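Local atomic coordinates of vacuolar protein-sorting-associated protein 25 (Homo sapiens, PDB entry 3HTU), a protein that serves as a subunit of the ESCRT-II complex, which is required for forming multivesicular bodies and sorting endosomal cargo into them. Residues 27-30 with 31-34; 46-49 with 50-53. One frame throughout, in Å; residues are numbered along the deposited sequence.

Interaction 1: 27-30 with 31-34; sequences VFTL and YELT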
loop_
_atom_site.group_PDB
_atom_site.type_symbol
_atom_site.label_atom_id
_atom_site.label_comp_id
_atom_site.label_asym_id
_atom_site.label_seq_id
_atom_site.Cartn_x
_atom_site.Cartn_y
_atom_site.Cartn_z
ATOM N N VAL A 27 1.240 8.950 -0.145
ATOM C CA VAL A 27 -0.026 8.227 0.050
ATOM C C VAL A 27 -0.123 6.980 -0.863
ATOM O O VAL A 27 0.029 7.077 -2.101
ATOM C CB VAL A 27 -1.225 9.197 -0.147
ATOM C CG1 VAL A 27 -2.474 8.601 0.325
ATOM C CG2 VAL A 27 -1.010 10.472 0.690
ATOM N N PHE A 28 -0.358 5.822 -0.241
ATOM C CA PHE A 28 -0.371 4.526 -0.931
ATOM C C PHE A 28 -1.625 3.748 -0.530
ATOM O O PHE A 28 -2.023 3.788 0.618
ATOM C CB PHE A 28 0.866 3.689 -0.553
ATOM C CG PHE A 28 2.176 4.287 -0.962
ATOM C CD1 PHE A 28 2.877 5.142 -0.099
ATOM C CD2 PHE A 28 2.735 3.989 -2.195
ATOM C CE1 PHE A 28 4.078 5.682 -0.464
ATOM C CE2 PHE A 28 3.945 4.531 -2.566
ATOM C CZ PHE A 28 4.619 5.373 -1.704
ATOM N N THR A 29 -2.263 3.048 -1.467
ATOM C CA THR A 29 -3.258 2.047 -1.082
ATOM C C THR A 29 -2.509 0.870 -0.455
ATOM O O THR A 29 -1.322 0.682 -0.696
ATOM C CB THR A 29 -4.184 1.598 -2.273
ATOM O OG1 THR A 29 -3.413 0.924 -3.277
ATOM C CG2 THR A 29 -4.880 2.815 -2.918
ATOM N N LEU A 30 -3.187 0.101 0.386
ATOM C CA LEU A 30 -2.585 -1.108 0.915
ATOM C C LEU A 30 -2.277 -2.087 -0.230
ATOM O O LEU A 30 -1.198 -2.683 -0.269
ATOM C CB LEU A 30 -3.511 -1.774 1.935
ATOM C CG LEU A 30 -3.849 -1.065 3.245
ATOM C CD1 LEU A 30 -4.053 -2.122 4.351
ATOM C CD2 LEU A 30 -2.794 -0.065 3.650
ATOM N N TYR A 31 -3.204 -2.208 -1.177
ATOM C CA TYR A 31 -3.004 -3.117 -2.323
ATOM C C TYR A 31 -1.716 -2.827 -3.081
ATOM O O TYR A 31 -0.943 -3.741 -3.341
ATOM C CB TYR A 31 -4.191 -3.078 -3.279
ATOM C CG TYR A 31 -4.064 -3.999 -4.488
ATOM C CD1 TYR A 31 -4.362 -5.355 -4.393
ATOM C CD2 TYR A 31 -3.662 -3.497 -5.720
ATOM C CE1 TYR A 31 -4.261 -6.204 -5.518
ATOM C CE2 TYR A 31 -3.538 -4.327 -6.843
ATOM C CZ TYR A 31 -3.843 -5.677 -6.734
ATOM O OH TYR A 31 -3.728 -6.481 -7.855
ATOM N N GLU A 32 -1.479 -1.564 -3.442
ATOM C CA GLU A 32 -0.333 -1.247 -4.301
ATOM C C GLU A 32 1.016 -1.460 -3.635
ATOM O O GLU A 32 2.011 -1.671 -4.329
ATOM C CB GLU A 32 -0.428 0.157 -4.896
ATOM C CG GLU A 32 0.026 1.276 -3.957
ATOM C CD GLU A 32 -0.123 2.609 -4.607
ATOM O OE1 GLU A 32 -0.889 3.432 -4.093
ATOM O OE2 GLU A 32 0.483 2.815 -5.670
ATOM N N LEU A 33 1.055 -1.418 -2.304
ATOM C CA LEU A 33 2.281 -1.745 -1.575
ATOM C C LEU A 33 2.684 -3.200 -1.754
ATOM O O LEU A 33 3.874 -3.505 -1.785
ATOM C CB LEU A 33 2.167 -1.435 -0.069
ATOM C CG LEU A 33 2.368 0.031 0.353
ATOM C CD1 LEU A 33 2.126 0.226 1.866
ATOM C CD2 LEU A 33 3.736 0.589 -0.023
ATOM N N THR A 34 1.704 -4.089 -1.851
ATOM C CA THR A 34 1.996 -5.524 -1.945
ATOM C C THR A 34 1.793 -6.134 -3.339
ATOM O O THR A 34 2.383 -7.172 -3.652
ATOM C CB THR A 34 1.198 -6.329 -0.913
ATOM O OG1 THR A 34 -0.204 -6.021 -1.030
ATOM C CG2 THR A 34 1.715 -6.016 0.512
#
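The ring of Phe28 takes Leu33 over one face, CD2 of the leucine standing 4.1 Å from Phe28 CG, while the carboxylate of Glu32 lies at the ring edge near its plane, Glu32 CD being 4.0 Å from Phe28 CD2. Ring and carboxylate planes are turned 73° apart. The Leu33 side chain runs across the Phe28 side chain at about a right angle. Glu32 folds back from the first turn of the helix: CG sits between its own backbone N and carbonyl carbon (chi1 81°), which brings the otherwise extended chain across Thr29 at about a right angle. There Glu32 OE1 accepts from Thr29 N at 3.0 Å through its anti lone pair. In return Thr29 OG1, also turned to the position between N and C (chi1 65°), accepts from Glu32 N at 3.2 Å. This reciprocal pair is a capping box, with Thr29 as N-cap of helix 30-35, in the C-terminal winged-helix domain of VPS25. Leu33 N makes a weak bond to Leu30 O, 3.3 Å long. The box faces a chain of another protein, from which a basic side chain forms a salt bridge with Glu32 OE1 and an acidic one is hydrogen-bonded to Thr29 OG1. On the inner side, Leu30 packs on Leu52, Leu53 and Leu56 of helix 49-61, and Leu33 on Trp17 of helix 7-19.

Interaction 2: 46-49 with 50-53; sequences GLDE and ATLL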
loop_
_atom_site.group_PDB
_atom_site.type_symbol
_atom_site.label_atom_id
_atom_site.label_comp_id
_atom_site.label_asym_id
_atom_site.label_seq_id
_atom_site.Cartn_x
_atom_site.Cartn_y
_atom_site.Cartn_z
ATOM N N GLY A 46 3.608 -9.349 -2.390
ATOM C CA GLY A 46 2.902 -10.578 -2.027
ATOM C C GLY A 46 2.576 -10.739 -0.547
ATOM O O GLY A 46 1.792 -11.617 -0.184
ATOM N N LEU A 47 3.165 -9.903 0.313
ATOM C CA LEU A 47 2.828 -9.896 1.747
ATOM C C LEU A 47 1.315 -9.802 1.911
ATOM O O LEU A 47 0.677 -8.996 1.237
ATOM C CB LEU A 47 3.486 -8.708 2.456
ATOM C CG LEU A 47 4.112 -8.808 3.856
ATOM C CD1 LEU A 47 3.853 -7.528 4.648
ATOM C CD2 LEU A 47 3.665 -10.029 4.647
ATOM N N ASP A 48 0.752 -10.638 2.787
ATOM C CA ASP A 48 -0.687 -10.672 3.043
ATOM C C ASP A 48 -1.161 -9.364 3.723
ATOM O O ASP A 48 -0.379 -8.732 4.431
ATOM C CB ASP A 48 -1.045 -11.900 3.905
ATOM C CG ASP A 48 -0.338 -11.902 5.264
ATOM O OD1 ASP A 48 0.887 -12.140 5.318
ATOM O OD2 ASP A 48 -1.014 -11.670 6.295
ATOM N N GLU A 49 -2.424 -8.975 3.512
ATOM C CA GLU A 49 -2.950 -7.723 4.086
ATOM C C GLU A 49 -2.842 -7.724 5.600
ATOM O O GLU A 49 -2.505 -6.697 6.205
ATOM C CB GLU A 49 -4.415 -7.440 3.687
ATOM C CG GLU A 49 -4.789 -5.920 3.717
ATOM C CD GLU A 49 -6.087 -5.583 4.475
ATOM O OE1 GLU A 49 -6.651 -4.492 4.218
ATOM O OE2 GLU A 49 -6.545 -6.385 5.338
ATOM N N ALA A 50 -3.137 -8.869 6.209
ATOM C CA ALA A 50 -3.169 -8.978 7.669
ATOM C C ALA A 50 -1.830 -8.611 8.302
ATOM O O ALA A 50 -1.784 -7.859 9.271
ATOM C CB ALA A 50 -3.606 -10.370 8.098
ATOM N N THR A 51 -0.747 -9.138 7.740
ATOM C CA THR A 51 0.593 -8.905 8.252
ATOM C C THR A 51 1.068 -7.493 7.882
ATOM O O THR A 51 1.754 -6.852 8.667
ATOM C CB THR A 51 1.582 -9.966 7.722
ATOM O OG1 THR A 51 1.130 -11.283 8.094
ATOM C CG2 THR A 51 2.979 -9.742 8.295
ATOM N N LEU A 52 0.686 -7.030 6.690
ATOM C CA LEU A 52 0.956 -5.677 6.228
ATOM C C LEU A 52 0.353 -4.638 7.169
ATOM O O LEU A 52 1.001 -3.649 7.487
ATOM C CB LEU A 52 0.400 -5.477 4.812
ATOM C CG LEU A 52 0.463 -4.067 4.234
ATOM C CD1 LEU A 52 1.908 -3.713 3.907
ATOM C CD2 LEU A 52 -0.447 -3.921 3.001
ATOM N N LEU A 53 -0.890 -4.848 7.588
ATOM C CA LEU A 53 -1.507 -3.947 8.560
ATOM C C LEU A 53 -0.787 -3.892 9.908
ATOM O O LEU A 53 -0.670 -2.817 10.502
ATOM C CB LEU A 53 -2.987 -4.250 8.752
ATOM C CG LEU A 53 -3.868 -3.434 7.809
ATOM C CD1 LEU A 53 -5.262 -4.003 7.788
ATOM C CD2 LEU A 53 -3.860 -1.920 8.146
#
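Asp48 and Thr51 meet through carboxylate and hydroxyl at the start of helix 49-61. Asp48 CG lies between the backbone N and the carbonyl carbon (chi1 60°), turning the carboxylate back over the first turn, where OD2 receives two bonds from one residue. The hydroxyl OG1 of Thr51 donates to the syn lone pair of Asp48 OD2 at 2.8 Å, whereas Thr51 N approaches the same OD2 from above the carboxylate plane, at 2.9 Å. Asp48 is thus the N-cap, and its negative charge probably interacts favourably with the helix dipole. The Thr51 rotamer (chi1 -58°) sends OG1 to the aspartate and CG2, anti to the backbone N, to Leu47, whose CD2 lies 3.7 Å away. A valine in place of Thr51 would probably cost Asp48 OD2 the hydroxyl bond, leaving the backbone N-H as its remaining grip from this turn, and let the carboxylate turn more freely. The other Leu47 methyl, CD1, comes within 4.0 Å of Leu52 CB. Glu49, bent at chi2 (-131°), lies side by side with Leu53, its OE2 3.7 Å from Leu53 CD1, while OE1 forms a salt bridge with Arg74. The backbone takes up the helical pattern with Leu52 N to Asp48 O and Leu53 N to Glu49 O. Leu47 and Thr51 rest on Trp10 of helix 7-19 and Leu52 on Ile14, while Leu52 also touches Thr34 of helix 30-35.

Overall arrangement
After helix 7-19 the chain enters strand 27-28, an outermost strand, within this chain, of the antiparallel sheet, and interaction 1 turns it directly into helix 30-35. A loop then leads to interaction 2, which starts helix 49-61; strands 65-68 and 75-78 follow. The two contacts are local and lie in series, neither nesting nor crossing, and each closes a single helix-initiating turn. Their centres are about 11 Å apart, yet they touch: Gly46 N and Thr34 O lie 2.8 Å apart, a probable hydrogen bond, and Leu30 packs against Glu49. Together they join the two successive helices to each other, and their side chains reach helix 7-19.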